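Local coordinates for protein pyruvate dehydrogenase complex, dihydrolipoamide acetyltransferase E2 component (Thermus thermophilus, PDB 2EQ9) that is the peripheral subunit-binding domain of an E2 chain that probably transfers acetyl groups by way of lipoate, and docks onto a partner enzyme of the complex, at residues A7-L10 with A11-G15. Residues are numbered along the deposited sequence; the frame is centred on the assembly and turned at random.
Sequences ARKL and ARELG
Lys9 and Glu13, one turn apart on helix 5-13, form a salt bridge in which Lys9 NZ donates to Glu13 OE1 at 3.1 Å. The ammonium meets that oxygen on its syn side, 34° out of the carboxylate plane. Lys9 gets there by a folded route: CG stands anti to the backbone N (chi1 -157°), and bends at the next two torsions bring the chain over to Glu13, with Lys9 CD lying 3.2 Å from Glu13 OE2. Glu13 extends straight beyond CG, and its CG rests on the carbonyl of Lys9, 3.0 Å from Lys9 O. Lys9 also packs on an apolar side chain of another protein chain. With an alanine at Glu13 the carboxylate is gone, and the Lys9 ammonium is likely to lose its mate and be less firmly placed.

Backbone hydrogen bonds hold the same turn. Ala11 N reaches Ala7 O at 2.8 Å, Arg12 N binds Arg8 O, and Glu13 N meets Lys9 O at 3.3 Å in a nearly straight bond of 171°. The helix then closes in a Schellman motif, with Gly15 at positive phi and its N bonded to Arg12 O at 2.7 Å.

Apolar contact runs along another side of the helix, where Leu14 CB and CG lie over Leu10 O. Leu10 and Ala11, together with Ala7, lean on Val35 of helix 32-39, and Leu14 touches Ala39, joining the two helices of this small domain.

Arg8 and Arg12 turn outward to acidic side chains of another protein chain, and Arg8 NH1 also bonds to Ala3 O. The helix thus divides its chemistry: the buried alanines, with Leu10 beside them, pack against helix 32-39, the Lys9-Glu13 salt bridge spans one turn, and two arginines offer positive charge to acidic side chains of the partner chain, consistent with electrostatic docking by a subunit-binding domain.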
ATOM      1  N   ALA C   7       0.812   8.083 -23.717  1.00 35.25           N
ATOM      2  CA  ALA C   7       1.413   8.580 -24.950  1.00 36.62           C
ATOM      3  C   ALA C   7       1.914   7.435 -25.836  1.00 36.42           C
ATOM      4  O   ALA C   7       1.725   7.460 -27.055  1.00 36.20           O
ATOM      5  CB  ALA C   7       2.559   9.546 -24.623  1.00 35.10           C
ATOM      6  N   ARG C   8       2.543   6.430 -25.227  1.00 35.80           N
ATOM      7  CA  ARG C   8       3.064   5.291 -25.988  1.00 37.88           C
ATOM      8  C   ARG C   8       1.902   4.546 -26.637  1.00 37.75           C
ATOM      9  O   ARG C   8       1.999   4.073 -27.772  1.00 34.95           O
ATOM     10  CB  ARG C   8       3.845   4.330 -25.073  1.00 37.42           C
ATOM     11  CG  ARG C   8       4.790   5.037 -24.106  1.00 40.38           C
ATOM     12  CD  ARG C   8       5.863   4.121 -23.541  1.00 39.92           C
ATOM     13  NE  ARG C   8       5.358   2.985 -22.768  1.00 40.69           N
ATOM     14  CZ  ARG C   8       5.230   2.959 -21.444  1.00 38.96           C
ATOM     15  NH1 ARG C   8       5.560   4.017 -20.715  1.00 36.31           N
ATOM     16  NH2 ARG C   8       4.813   1.848 -20.842  1.00 39.46           N
ATOM     17  N   LYS C   9       0.799   4.455 -25.899  1.00 40.08           N
ATOM     18  CA  LYS C   9      -0.393   3.773 -26.373  1.00 43.42           C
ATOM     19  C   LYS C   9      -0.962   4.497 -27.589  1.00 44.18           C
ATOM     20  O   LYS C   9      -1.245   3.879 -28.617  1.00 44.50           O
ATOM     21  CB  LYS C   9      -1.429   3.718 -25.247  1.00 45.47           C
ATOM     22  CG  LYS C   9      -2.447   2.600 -25.393  1.00 48.73           C
ATOM     23  CD  LYS C   9      -3.678   3.053 -26.149  1.00 49.09           C
ATOM     24  CE  LYS C   9      -4.568   3.931 -25.280  1.00 48.20           C
ATOM     25  NZ  LYS C   9      -5.749   4.422 -26.051  1.00 48.26           N
ATOM     26  N   LEU C  10      -1.106   5.813 -27.475  1.00 45.51           N
ATOM     27  CA  LEU C  10      -1.646   6.616 -28.564  1.00 46.60           C
ATOM     28  C   LEU C  10      -0.691   6.690 -29.758  1.00 47.34           C
ATOM     29  O   LEU C  10      -1.130   6.721 -30.902  1.00 47.85           O
ATOM     30  CB  LEU C  10      -1.973   8.021 -28.057  1.00 47.44           C
ATOM     31  CG  LEU C  10      -2.842   8.912 -28.947  1.00 48.61           C
ATOM     32  CD1 LEU C  10      -2.025   9.451 -30.090  1.00 48.26           C
ATOM     33  CD2 LEU C  10      -4.044   8.125 -29.449  1.00 48.00           C
ATOM     34  N   ALA C  11       0.611   6.714 -29.496  1.00 48.01           N
ATOM     35  CA  ALA C  11       1.589   6.778 -30.575  1.00 49.77           C
ATOM     36  C   ALA C  11       1.433   5.560 -31.484  1.00 51.55           C
ATOM     37  O   ALA C  11       1.446   5.679 -32.711  1.00 49.79           O
ATOM     38  CB  ALA C  11       2.999   6.831 -30.003  1.00 48.70           C
ATOM     39  N   ARG C  12       1.273   4.389 -30.875  1.00 52.73           N
ATOM     40  CA  ARG C  12       1.112   3.156 -31.630  1.00 55.05           C
ATOM     41  C   ARG C  12      -0.159   3.173 -32.478  1.00 56.31           C
ATOM     42  O   ARG C  12      -0.117   2.906 -33.681  1.00 57.04           O
ATOM     43  CB  ARG C  12       1.069   1.951 -30.685  1.00 54.64           C
ATOM     44  CG  ARG C  12       2.351   1.692 -29.921  1.00 57.37           C
ATOM     45  CD  ARG C  12       2.268   0.371 -29.157  1.00 59.35           C
ATOM     46  NE  ARG C  12       2.166  -0.777 -30.056  1.00 60.23           N
ATOM     47  CZ  ARG C  12       3.138  -1.183 -30.871  1.00 61.14           C
ATOM     48  NH1 ARG C  12       4.297  -0.535 -30.906  1.00 61.54           N
ATOM     49  NH2 ARG C  12       2.952  -2.238 -31.656  1.00 61.21           N
ATOM     50  N   GLU C  13      -1.284   3.490 -31.845  1.00 56.41           N
ATOM     51  CA  GLU C  13      -2.575   3.517 -32.530  1.00 57.61           C
ATOM     52  C   GLU C  13      -2.619   4.522 -33.676  1.00 57.46           C
ATOM     53  O   GLU C  13      -3.552   4.520 -34.481  1.00 58.84           O
ATOM     54  CB  GLU C  13      -3.690   3.813 -31.525  1.00 57.77           C
ATOM     55  CG  GLU C  13      -3.605   2.942 -30.284  1.00 59.47           C
ATOM     56  CD  GLU C  13      -4.722   3.202 -29.297  1.00 60.06           C
ATOM     57  OE1 GLU C  13      -5.046   4.387 -29.060  1.00 59.85           O
ATOM     58  OE2 GLU C  13      -5.263   2.216 -28.747  1.00 60.55           O
ATOM     59  N   LEU C  14      -1.611   5.382 -33.747  1.00 56.45           N
ATOM     60  CA  LEU C  14      -1.534   6.369 -34.814  1.00 56.24           C
ATOM     61  C   LEU C  14      -0.459   5.983 -35.825  1.00 56.21           C
ATOM     62  O   LEU C  14      -0.269   6.662 -36.835  1.00 57.59           O
ATOM     63  CB  LEU C  14      -1.223   7.751 -34.244  1.00 54.53           C
ATOM     64  CG  LEU C  14      -2.364   8.455 -33.515  1.00 54.53           C
ATOM     65  CD1 LEU C  14      -1.933   9.875 -33.191  1.00 54.20           C
ATOM     66  CD2 LEU C  14      -3.612   8.472 -34.396  1.00 53.77           C
ATOM     67  N   GLY C  15       0.242   4.888 -35.551  1.00 55.49           N
ATOM     68  CA  GLY C  15       1.292   4.446 -36.446  1.00 54.25           C
ATOM     69  C   GLY C  15       2.471   5.401 -36.406  1.00 53.44           C
ATOM     70  O   GLY C  15       3.172   5.575 -37.400  1.00 53.20           O
TER